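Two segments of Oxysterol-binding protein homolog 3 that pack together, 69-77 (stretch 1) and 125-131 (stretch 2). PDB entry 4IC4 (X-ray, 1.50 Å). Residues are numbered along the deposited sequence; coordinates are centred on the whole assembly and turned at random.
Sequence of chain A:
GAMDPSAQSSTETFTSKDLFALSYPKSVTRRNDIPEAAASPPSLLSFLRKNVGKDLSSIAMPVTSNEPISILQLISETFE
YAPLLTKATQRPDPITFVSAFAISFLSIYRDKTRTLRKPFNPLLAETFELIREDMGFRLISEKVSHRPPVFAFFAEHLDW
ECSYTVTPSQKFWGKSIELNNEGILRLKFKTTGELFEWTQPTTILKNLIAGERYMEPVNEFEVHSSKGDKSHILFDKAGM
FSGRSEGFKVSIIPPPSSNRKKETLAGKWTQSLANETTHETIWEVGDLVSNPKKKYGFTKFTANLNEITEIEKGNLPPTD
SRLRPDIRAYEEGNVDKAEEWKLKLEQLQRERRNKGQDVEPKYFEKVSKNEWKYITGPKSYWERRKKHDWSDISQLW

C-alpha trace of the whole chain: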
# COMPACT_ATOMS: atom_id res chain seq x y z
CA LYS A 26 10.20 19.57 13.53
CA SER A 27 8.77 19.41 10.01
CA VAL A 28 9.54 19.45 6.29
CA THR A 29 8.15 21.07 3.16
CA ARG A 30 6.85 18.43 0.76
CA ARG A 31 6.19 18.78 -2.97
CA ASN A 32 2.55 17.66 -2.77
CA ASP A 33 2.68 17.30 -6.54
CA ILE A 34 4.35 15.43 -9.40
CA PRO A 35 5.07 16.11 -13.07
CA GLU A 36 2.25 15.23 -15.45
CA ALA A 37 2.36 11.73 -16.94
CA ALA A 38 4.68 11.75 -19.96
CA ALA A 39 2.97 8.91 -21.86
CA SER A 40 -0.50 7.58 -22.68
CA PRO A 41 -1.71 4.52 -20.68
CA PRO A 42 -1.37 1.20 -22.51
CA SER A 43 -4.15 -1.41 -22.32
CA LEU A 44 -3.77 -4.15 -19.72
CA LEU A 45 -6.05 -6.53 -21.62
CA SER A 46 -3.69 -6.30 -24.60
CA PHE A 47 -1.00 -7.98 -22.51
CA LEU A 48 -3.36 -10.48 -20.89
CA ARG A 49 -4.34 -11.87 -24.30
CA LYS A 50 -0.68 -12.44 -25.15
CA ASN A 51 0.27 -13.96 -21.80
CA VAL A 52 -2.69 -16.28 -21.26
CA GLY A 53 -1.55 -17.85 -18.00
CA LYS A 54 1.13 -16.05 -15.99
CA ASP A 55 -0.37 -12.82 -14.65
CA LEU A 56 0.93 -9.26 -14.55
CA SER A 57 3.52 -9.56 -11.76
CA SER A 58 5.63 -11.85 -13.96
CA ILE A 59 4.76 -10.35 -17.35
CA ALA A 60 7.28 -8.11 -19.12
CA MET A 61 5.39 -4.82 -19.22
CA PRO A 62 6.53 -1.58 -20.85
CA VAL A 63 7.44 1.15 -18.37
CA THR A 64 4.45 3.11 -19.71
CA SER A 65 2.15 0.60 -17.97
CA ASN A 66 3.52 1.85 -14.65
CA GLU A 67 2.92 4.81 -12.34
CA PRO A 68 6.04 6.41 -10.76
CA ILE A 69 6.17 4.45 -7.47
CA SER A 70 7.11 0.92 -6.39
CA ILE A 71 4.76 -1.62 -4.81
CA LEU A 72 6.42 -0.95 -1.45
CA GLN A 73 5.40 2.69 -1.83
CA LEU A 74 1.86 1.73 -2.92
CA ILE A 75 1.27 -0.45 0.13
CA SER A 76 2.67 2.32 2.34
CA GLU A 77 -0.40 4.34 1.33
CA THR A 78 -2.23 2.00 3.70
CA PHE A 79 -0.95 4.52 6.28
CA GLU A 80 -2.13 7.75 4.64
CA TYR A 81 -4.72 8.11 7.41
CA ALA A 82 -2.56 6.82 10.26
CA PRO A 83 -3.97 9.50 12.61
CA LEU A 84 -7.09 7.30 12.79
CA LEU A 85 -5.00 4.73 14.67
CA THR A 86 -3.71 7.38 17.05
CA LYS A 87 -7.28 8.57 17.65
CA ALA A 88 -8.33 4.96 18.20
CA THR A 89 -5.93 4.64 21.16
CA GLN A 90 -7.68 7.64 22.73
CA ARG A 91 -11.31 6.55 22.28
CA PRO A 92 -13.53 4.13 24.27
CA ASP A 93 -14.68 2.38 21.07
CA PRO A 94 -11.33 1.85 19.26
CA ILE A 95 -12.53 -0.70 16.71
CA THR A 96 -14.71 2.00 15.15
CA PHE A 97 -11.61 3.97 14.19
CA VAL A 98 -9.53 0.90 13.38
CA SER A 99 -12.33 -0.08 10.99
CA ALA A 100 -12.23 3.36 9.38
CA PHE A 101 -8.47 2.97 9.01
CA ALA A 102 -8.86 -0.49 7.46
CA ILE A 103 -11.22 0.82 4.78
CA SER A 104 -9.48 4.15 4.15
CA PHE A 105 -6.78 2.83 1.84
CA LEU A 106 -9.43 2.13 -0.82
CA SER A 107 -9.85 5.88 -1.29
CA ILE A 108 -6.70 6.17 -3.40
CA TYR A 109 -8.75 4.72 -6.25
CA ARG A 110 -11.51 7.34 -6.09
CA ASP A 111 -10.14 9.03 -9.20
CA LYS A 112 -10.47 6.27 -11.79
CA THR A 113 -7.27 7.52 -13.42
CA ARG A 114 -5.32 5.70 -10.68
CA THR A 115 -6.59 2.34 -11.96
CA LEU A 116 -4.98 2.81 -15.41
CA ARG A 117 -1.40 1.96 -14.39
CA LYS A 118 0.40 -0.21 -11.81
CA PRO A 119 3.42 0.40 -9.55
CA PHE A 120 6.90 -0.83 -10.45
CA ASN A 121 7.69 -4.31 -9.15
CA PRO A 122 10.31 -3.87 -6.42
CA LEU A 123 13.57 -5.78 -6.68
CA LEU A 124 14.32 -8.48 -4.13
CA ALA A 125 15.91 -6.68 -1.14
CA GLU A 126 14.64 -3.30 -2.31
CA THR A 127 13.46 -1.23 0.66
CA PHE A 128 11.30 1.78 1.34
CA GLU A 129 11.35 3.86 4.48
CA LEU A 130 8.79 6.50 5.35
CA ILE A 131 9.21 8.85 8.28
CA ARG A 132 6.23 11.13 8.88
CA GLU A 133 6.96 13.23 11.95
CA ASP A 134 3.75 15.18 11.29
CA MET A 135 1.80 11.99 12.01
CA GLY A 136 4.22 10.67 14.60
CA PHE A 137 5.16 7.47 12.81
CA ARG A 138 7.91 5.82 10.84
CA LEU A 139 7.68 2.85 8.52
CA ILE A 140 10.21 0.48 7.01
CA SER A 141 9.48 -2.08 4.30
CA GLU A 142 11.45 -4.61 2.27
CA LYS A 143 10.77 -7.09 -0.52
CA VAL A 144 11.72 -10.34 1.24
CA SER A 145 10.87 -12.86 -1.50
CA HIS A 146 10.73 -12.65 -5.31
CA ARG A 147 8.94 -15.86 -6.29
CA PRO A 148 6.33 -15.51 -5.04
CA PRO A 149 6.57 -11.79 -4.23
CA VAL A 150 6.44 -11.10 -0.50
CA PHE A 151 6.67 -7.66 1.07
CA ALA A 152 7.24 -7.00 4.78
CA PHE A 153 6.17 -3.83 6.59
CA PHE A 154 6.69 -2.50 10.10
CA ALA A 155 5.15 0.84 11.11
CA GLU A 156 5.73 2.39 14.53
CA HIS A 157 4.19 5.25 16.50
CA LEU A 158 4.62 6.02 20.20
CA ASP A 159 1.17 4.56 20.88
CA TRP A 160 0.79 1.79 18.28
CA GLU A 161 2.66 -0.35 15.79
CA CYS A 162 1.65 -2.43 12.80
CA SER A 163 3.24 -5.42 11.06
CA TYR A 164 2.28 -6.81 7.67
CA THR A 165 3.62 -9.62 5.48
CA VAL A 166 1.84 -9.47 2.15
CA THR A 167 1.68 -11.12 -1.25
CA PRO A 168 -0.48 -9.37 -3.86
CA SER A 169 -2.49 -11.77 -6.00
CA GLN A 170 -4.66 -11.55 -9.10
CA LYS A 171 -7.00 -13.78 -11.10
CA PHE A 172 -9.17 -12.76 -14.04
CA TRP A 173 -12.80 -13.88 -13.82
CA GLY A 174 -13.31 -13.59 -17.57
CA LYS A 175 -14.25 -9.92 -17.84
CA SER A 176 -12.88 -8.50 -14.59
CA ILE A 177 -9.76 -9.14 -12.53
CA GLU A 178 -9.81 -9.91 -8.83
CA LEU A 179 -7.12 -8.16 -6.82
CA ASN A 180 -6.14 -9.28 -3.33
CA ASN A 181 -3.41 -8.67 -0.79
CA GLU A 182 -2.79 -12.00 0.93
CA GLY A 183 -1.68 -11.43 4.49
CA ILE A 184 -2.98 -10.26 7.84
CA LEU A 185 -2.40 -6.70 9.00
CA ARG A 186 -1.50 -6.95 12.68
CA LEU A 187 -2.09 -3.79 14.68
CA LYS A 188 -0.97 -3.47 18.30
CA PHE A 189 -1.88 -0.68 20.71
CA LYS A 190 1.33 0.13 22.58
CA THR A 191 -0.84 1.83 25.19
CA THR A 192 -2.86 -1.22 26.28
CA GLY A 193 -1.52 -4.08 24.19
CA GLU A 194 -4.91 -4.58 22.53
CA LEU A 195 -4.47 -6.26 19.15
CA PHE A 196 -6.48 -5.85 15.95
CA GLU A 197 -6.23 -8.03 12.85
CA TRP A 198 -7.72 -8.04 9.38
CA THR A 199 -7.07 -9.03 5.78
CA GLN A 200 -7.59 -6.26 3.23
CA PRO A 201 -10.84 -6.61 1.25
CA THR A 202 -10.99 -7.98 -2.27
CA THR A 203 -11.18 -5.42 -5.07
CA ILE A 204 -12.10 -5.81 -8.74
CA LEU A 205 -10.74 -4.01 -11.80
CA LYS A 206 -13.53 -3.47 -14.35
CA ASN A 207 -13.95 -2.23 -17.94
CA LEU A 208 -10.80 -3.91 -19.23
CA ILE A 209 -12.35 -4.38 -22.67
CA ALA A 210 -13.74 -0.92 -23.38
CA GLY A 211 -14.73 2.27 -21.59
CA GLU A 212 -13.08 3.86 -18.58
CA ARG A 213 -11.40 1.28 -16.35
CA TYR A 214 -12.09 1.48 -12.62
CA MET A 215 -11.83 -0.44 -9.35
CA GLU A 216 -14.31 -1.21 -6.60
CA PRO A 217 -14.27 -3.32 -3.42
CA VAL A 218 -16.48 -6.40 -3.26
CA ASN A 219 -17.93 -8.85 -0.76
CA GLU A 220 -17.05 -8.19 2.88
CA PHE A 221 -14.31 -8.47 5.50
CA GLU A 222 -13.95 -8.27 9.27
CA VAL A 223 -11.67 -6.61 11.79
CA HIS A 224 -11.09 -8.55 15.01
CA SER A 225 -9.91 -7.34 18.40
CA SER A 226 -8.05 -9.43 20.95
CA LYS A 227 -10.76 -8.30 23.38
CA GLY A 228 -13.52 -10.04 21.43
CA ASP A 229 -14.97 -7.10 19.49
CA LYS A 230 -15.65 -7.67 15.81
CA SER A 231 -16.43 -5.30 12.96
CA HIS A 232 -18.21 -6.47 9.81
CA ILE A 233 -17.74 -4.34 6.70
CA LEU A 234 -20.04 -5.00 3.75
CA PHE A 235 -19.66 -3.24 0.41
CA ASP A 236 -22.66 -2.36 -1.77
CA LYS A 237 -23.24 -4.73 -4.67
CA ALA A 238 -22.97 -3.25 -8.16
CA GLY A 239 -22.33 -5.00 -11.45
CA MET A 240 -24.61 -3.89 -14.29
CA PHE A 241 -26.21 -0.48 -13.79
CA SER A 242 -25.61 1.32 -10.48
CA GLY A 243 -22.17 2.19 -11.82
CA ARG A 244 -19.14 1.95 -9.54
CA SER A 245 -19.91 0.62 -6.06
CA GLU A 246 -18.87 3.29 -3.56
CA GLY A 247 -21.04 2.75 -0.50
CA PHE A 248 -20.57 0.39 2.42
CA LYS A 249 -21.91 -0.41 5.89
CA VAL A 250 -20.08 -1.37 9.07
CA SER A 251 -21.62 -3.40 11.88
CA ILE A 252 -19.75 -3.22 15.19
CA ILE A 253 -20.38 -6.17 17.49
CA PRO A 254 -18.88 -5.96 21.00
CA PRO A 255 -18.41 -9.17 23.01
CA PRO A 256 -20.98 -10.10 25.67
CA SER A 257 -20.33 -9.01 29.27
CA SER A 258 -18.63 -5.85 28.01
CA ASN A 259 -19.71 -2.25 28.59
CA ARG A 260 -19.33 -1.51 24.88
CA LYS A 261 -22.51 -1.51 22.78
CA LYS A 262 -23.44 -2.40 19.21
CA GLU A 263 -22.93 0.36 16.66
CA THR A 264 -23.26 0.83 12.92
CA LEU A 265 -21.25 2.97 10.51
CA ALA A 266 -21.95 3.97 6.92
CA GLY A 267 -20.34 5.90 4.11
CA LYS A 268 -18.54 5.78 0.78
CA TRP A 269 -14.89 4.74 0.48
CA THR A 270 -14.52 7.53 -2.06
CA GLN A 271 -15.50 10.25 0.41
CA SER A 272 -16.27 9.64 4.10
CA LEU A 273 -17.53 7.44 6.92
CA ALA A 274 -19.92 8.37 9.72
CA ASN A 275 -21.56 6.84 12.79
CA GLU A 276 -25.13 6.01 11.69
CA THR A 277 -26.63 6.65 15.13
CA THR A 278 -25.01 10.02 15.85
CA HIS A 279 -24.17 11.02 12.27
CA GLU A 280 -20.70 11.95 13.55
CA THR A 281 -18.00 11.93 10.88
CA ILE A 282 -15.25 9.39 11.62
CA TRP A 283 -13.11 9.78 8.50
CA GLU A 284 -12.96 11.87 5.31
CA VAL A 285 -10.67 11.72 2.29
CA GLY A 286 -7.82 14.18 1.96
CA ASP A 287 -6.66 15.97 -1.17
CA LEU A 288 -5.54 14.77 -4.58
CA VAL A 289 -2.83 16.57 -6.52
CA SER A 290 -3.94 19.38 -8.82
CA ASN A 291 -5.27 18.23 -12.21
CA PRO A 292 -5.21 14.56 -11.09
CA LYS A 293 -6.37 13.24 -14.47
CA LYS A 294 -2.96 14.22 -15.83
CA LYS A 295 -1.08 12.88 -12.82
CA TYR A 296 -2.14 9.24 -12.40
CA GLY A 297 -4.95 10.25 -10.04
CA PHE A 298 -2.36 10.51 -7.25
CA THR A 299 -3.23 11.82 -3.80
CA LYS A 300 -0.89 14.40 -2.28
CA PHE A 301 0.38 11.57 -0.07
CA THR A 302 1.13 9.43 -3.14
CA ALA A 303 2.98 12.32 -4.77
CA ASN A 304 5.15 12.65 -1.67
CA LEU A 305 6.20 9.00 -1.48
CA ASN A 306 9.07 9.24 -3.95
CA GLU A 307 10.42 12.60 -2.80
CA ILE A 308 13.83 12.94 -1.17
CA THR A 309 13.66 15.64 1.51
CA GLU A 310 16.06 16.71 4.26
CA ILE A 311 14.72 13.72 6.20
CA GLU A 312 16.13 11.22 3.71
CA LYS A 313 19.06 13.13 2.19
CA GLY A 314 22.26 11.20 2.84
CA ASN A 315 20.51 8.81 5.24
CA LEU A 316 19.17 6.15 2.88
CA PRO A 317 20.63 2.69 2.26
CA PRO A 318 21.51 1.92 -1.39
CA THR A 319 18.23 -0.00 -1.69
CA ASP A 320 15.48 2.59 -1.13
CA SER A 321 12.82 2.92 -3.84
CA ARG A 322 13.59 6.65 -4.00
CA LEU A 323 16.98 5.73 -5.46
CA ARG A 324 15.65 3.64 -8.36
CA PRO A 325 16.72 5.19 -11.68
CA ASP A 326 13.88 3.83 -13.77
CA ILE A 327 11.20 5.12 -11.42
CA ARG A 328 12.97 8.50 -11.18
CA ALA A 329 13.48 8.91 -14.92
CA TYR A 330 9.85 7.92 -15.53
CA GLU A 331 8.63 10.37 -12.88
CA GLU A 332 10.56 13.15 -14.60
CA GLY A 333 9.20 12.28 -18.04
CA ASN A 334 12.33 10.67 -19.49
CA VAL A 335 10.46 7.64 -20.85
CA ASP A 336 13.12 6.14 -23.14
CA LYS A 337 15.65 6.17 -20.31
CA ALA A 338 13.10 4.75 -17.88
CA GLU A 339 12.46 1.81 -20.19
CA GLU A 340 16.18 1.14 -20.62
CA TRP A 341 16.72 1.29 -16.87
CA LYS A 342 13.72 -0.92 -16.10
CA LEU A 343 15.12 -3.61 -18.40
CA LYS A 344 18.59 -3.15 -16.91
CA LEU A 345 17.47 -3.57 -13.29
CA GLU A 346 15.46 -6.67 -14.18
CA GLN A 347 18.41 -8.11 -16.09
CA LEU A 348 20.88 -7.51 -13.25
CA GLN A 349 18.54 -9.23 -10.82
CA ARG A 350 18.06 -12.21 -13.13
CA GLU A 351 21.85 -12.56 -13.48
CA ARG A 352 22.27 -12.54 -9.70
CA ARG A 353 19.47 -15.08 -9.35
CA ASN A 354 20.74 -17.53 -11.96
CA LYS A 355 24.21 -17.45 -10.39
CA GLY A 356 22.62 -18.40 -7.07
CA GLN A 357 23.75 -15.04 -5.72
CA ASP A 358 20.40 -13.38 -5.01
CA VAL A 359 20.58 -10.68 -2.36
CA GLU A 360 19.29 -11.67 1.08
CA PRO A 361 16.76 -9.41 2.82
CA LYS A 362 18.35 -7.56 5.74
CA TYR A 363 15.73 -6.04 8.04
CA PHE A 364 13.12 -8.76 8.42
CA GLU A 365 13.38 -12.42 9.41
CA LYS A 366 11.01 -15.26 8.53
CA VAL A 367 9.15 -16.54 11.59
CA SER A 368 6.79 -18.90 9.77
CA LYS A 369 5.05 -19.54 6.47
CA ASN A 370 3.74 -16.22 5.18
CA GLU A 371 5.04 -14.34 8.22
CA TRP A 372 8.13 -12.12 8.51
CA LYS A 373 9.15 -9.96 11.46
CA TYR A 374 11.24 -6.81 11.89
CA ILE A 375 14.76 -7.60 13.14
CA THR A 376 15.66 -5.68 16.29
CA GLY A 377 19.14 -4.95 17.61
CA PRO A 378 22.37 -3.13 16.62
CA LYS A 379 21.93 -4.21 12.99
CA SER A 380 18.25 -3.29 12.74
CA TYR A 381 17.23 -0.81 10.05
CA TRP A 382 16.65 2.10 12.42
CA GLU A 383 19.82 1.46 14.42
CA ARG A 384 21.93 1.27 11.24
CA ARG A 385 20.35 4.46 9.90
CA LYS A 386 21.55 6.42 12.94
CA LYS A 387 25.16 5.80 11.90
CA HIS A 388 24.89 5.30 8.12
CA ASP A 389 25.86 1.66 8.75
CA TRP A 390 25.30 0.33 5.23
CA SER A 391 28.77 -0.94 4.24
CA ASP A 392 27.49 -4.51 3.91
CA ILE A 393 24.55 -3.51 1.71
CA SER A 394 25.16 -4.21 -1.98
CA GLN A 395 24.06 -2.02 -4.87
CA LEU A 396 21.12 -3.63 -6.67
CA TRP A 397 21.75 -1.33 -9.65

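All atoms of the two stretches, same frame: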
# COMPACT_ATOMS: atom_id res chain seq x y z
N ILE A 69 5.91 4.90 -8.84
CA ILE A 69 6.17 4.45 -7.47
C ILE A 69 6.32 2.94 -7.50
O ILE A 69 5.91 2.29 -8.47
CB ILE A 69 5.04 4.81 -6.45
CG1 ILE A 69 3.72 4.18 -6.86
CG2 ILE A 69 4.94 6.32 -6.27
CD1 ILE A 69 2.67 4.23 -5.76
N SER A 70 6.94 2.37 -6.47
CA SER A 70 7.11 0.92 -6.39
C SER A 70 5.97 0.33 -5.57
O SER A 70 5.21 1.06 -4.93
CB SER A 70 8.44 0.57 -5.71
OG SER A 70 8.37 0.82 -4.31
N ILE A 71 5.84 -0.99 -5.58
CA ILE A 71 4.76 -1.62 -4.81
C ILE A 71 4.94 -1.35 -3.32
O ILE A 71 3.96 -1.23 -2.58
CB ILE A 71 4.69 -3.14 -5.06
CG1 ILE A 71 4.37 -3.41 -6.53
CG2 ILE A 71 3.62 -3.77 -4.16
CD1 ILE A 71 4.29 -4.88 -6.88
N LEU A 72 6.19 -1.24 -2.86
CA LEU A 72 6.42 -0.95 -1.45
C LEU A 72 5.82 0.41 -1.12
O LEU A 72 5.23 0.59 -0.05
CB LEU A 72 7.92 -0.93 -1.15
CG LEU A 72 8.68 -2.25 -1.31
CD1 LEU A 72 10.17 -2.01 -1.11
CD2 LEU A 72 8.16 -3.27 -0.30
N GLN A 73 5.96 1.36 -2.03
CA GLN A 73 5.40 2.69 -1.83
C GLN A 73 3.87 2.64 -1.88
O GLN A 73 3.19 3.29 -1.08
CB GLN A 73 5.98 3.66 -2.86
CG GLN A 73 7.48 3.91 -2.62
CD GLN A 73 8.16 4.69 -3.72
OE1 GLN A 73 8.08 4.34 -4.90
NE2 GLN A 73 8.87 5.75 -3.34
N LEU A 74 3.32 1.86 -2.81
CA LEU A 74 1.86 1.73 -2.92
C LEU A 74 1.26 1.20 -1.62
O LEU A 74 0.30 1.77 -1.09
CB LEU A 74 1.49 0.77 -4.05
CG LEU A 74 0.01 0.37 -4.04
CD1 LEU A 74 -0.85 1.57 -4.39
CD2 LEU A 74 -0.24 -0.77 -5.02
N ILE A 75 1.81 0.11 -1.10
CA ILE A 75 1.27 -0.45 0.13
C ILE A 75 1.45 0.49 1.32
O ILE A 75 0.66 0.46 2.27
CB ILE A 75 1.90 -1.83 0.40
CG1 ILE A 75 1.51 -2.78 -0.75
CG2 ILE A 75 1.40 -2.39 1.73
CD1 ILE A 75 2.12 -4.16 -0.65
N SER A 76 2.46 1.36 1.26
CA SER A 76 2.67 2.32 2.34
C SER A 76 1.52 3.32 2.41
O SER A 76 1.34 3.99 3.43
CB SER A 76 3.98 3.09 2.13
OG SER A 76 5.09 2.23 2.29
N GLU A 77 0.74 3.43 1.34
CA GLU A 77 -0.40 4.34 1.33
C GLU A 77 -1.47 3.83 2.27
O GLU A 77 -2.43 4.54 2.59
CB GLU A 77 -0.95 4.49 -0.10
CG GLU A 77 0.04 5.20 -1.02
CD GLU A 77 -0.49 5.41 -2.43
OE1 GLU A 77 -1.41 6.23 -2.62
OE2 GLU A 77 0.02 4.73 -3.34
N ALA A 125 15.04 -7.43 -2.05
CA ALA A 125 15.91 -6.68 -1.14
C ALA A 125 15.76 -5.17 -1.28
O ALA A 125 16.45 -4.41 -0.59
CB ALA A 125 17.37 -7.10 -1.31
N GLU A 126 14.89 -4.73 -2.18
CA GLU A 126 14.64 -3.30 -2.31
C GLU A 126 13.91 -2.92 -1.01
O GLU A 126 13.18 -3.73 -0.44
CB GLU A 126 13.74 -3.02 -3.52
CG GLU A 126 13.34 -1.55 -3.69
CD GLU A 126 12.63 -1.29 -5.01
OE1 GLU A 126 11.82 -0.34 -5.09
OE2 GLU A 126 12.88 -2.04 -5.98
N THR A 127 14.10 -1.69 -0.56
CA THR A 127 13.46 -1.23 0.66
C THR A 127 12.77 0.10 0.45
O THR A 127 12.96 0.76 -0.58
CB THR A 127 14.50 -1.04 1.79
OG1 THR A 127 15.53 -0.14 1.34
CG2 THR A 127 15.12 -2.36 2.18
N PHE A 128 11.94 0.48 1.40
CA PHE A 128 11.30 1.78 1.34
C PHE A 128 10.99 2.22 2.75
O PHE A 128 10.25 1.56 3.47
CB PHE A 128 10.00 1.78 0.53
CG PHE A 128 9.30 3.11 0.54
CD1 PHE A 128 9.91 4.24 -0.02
CD2 PHE A 128 8.05 3.25 1.14
CE1 PHE A 128 9.28 5.48 0.03
CE2 PHE A 128 7.42 4.49 1.19
CZ PHE A 128 8.03 5.62 0.63
N GLU A 129 11.60 3.32 3.16
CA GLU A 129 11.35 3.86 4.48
C GLU A 129 10.44 5.06 4.32
O GLU A 129 10.42 5.70 3.27
CB GLU A 129 12.65 4.32 5.15
CG GLU A 129 13.30 5.53 4.48
CD GLU A 129 14.28 6.26 5.38
OE1 GLU A 129 14.09 7.48 5.59
OE2 GLU A 129 15.23 5.63 5.88
N LEU A 130 9.68 5.36 5.36
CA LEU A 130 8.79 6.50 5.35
C LEU A 130 8.64 7.05 6.75
O LEU A 130 8.00 6.44 7.61
CB LEU A 130 7.41 6.14 4.78
CG LEU A 130 6.42 7.31 4.73
CD1 LEU A 130 6.95 8.41 3.81
CD2 LEU A 130 5.07 6.81 4.25
N ILE A 131 9.27 8.19 6.99
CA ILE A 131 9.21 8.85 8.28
C ILE A 131 8.27 10.04 8.15
O ILE A 131 8.51 10.95 7.35
CB ILE A 131 10.59 9.37 8.71
CG1 ILE A 131 11.56 8.20 8.90
CG2 ILE A 131 10.46 10.18 10.00
CD1 ILE A 131 12.99 8.62 9.16

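The contact between residues 69-77 and 125-131 is a small helix-on-strand packing, centred on the ring of Phe128 and held by van der Waals and CH-pi interactions, with no hydrogen bond passing from one stretch to the other. The helix that begins at Ile71 lies over the strand 127-131 with its axis 8.4 Å away at closest approach, and the two run in roughly the same direction, their N-to-C vectors 33° apart. Leu72 sits across from Phe128, their CA atoms 6.2 Å apart, and one helical turn later Ser76 comes level with Leu130, CA to CA 8.0 Å. Together the two stretches bury 334 Å² of surface.

The pattern of side chains follows from the two backbones. In the extended strand, CA-to-CB bonds alternate, so Phe128 and Leu130 point toward the helix while Thr127 and Glu129 point away. In the first stretch, Leu72 and Ser76 are four residues apart and point toward the strand, with Gln73 set sideways; Ile71 and Leu74 point away.

Phe128 has the largest area covered by the other stretch and meets three residues of the first stretch. Gln73 extends its aliphatic portion across one face of the ring: its CG lies 3.5 Å from the ring centroid and only 7° off the normal, a CH-pi contact of nearly ideal geometry. The amide end reaches the ring as well, with Gln73 NE2 3.4 Å from Phe128 CE1. At the ring edge, near its plane, Ser76 OG approaches Phe128 CD2 to 3.3 Å. This hydroxyl donates to the backbone carbonyl of Leu72, at 2.9 Å from Ser76 OG to Leu72 O, so its hydrogen is used within its own stretch while its oxygen lies beside the aromatic edge.

Leu72 supplies the main aliphatic contact. Its CB packs against Phe128 CB at 3.8 Å, and its side chain reaches the start of the strand, where Leu72 CD1 lies 3.5 Å from Glu126 O and 3.7 Å from Thr127 C. The same methyl also touches the aliphatic part of Glu126, Leu72 CD1 to Glu126 CG 4.1 Å, so a methyl group covers both backbone and side chain there. At the other end, the contact thins out to Ser76 CB and Leu130 CD2, 4.4 Å apart.

The start of the helix is fixed by reciprocal bonds between Ser70 and Gln73. Ser70, at the N-cap position, accepts a weak capping bond from the backbone of Gln73 (Gln73 N to Ser70 OG, 3.4 Å), and the Gln73 side chain accepts in return from the backbone of Ser70 (Ser70 N to Gln73 OE1, 2.8 Å). The second bond ties down the end of the very side chain whose CG covers the Phe128 ring. Glu126 also approaches this corner, with its OE1 3.6 Å from Ser70 CB, but this is only a packing contact; the carboxylate oxygen finds its hydrogen-bonding partner elsewhere in the structure.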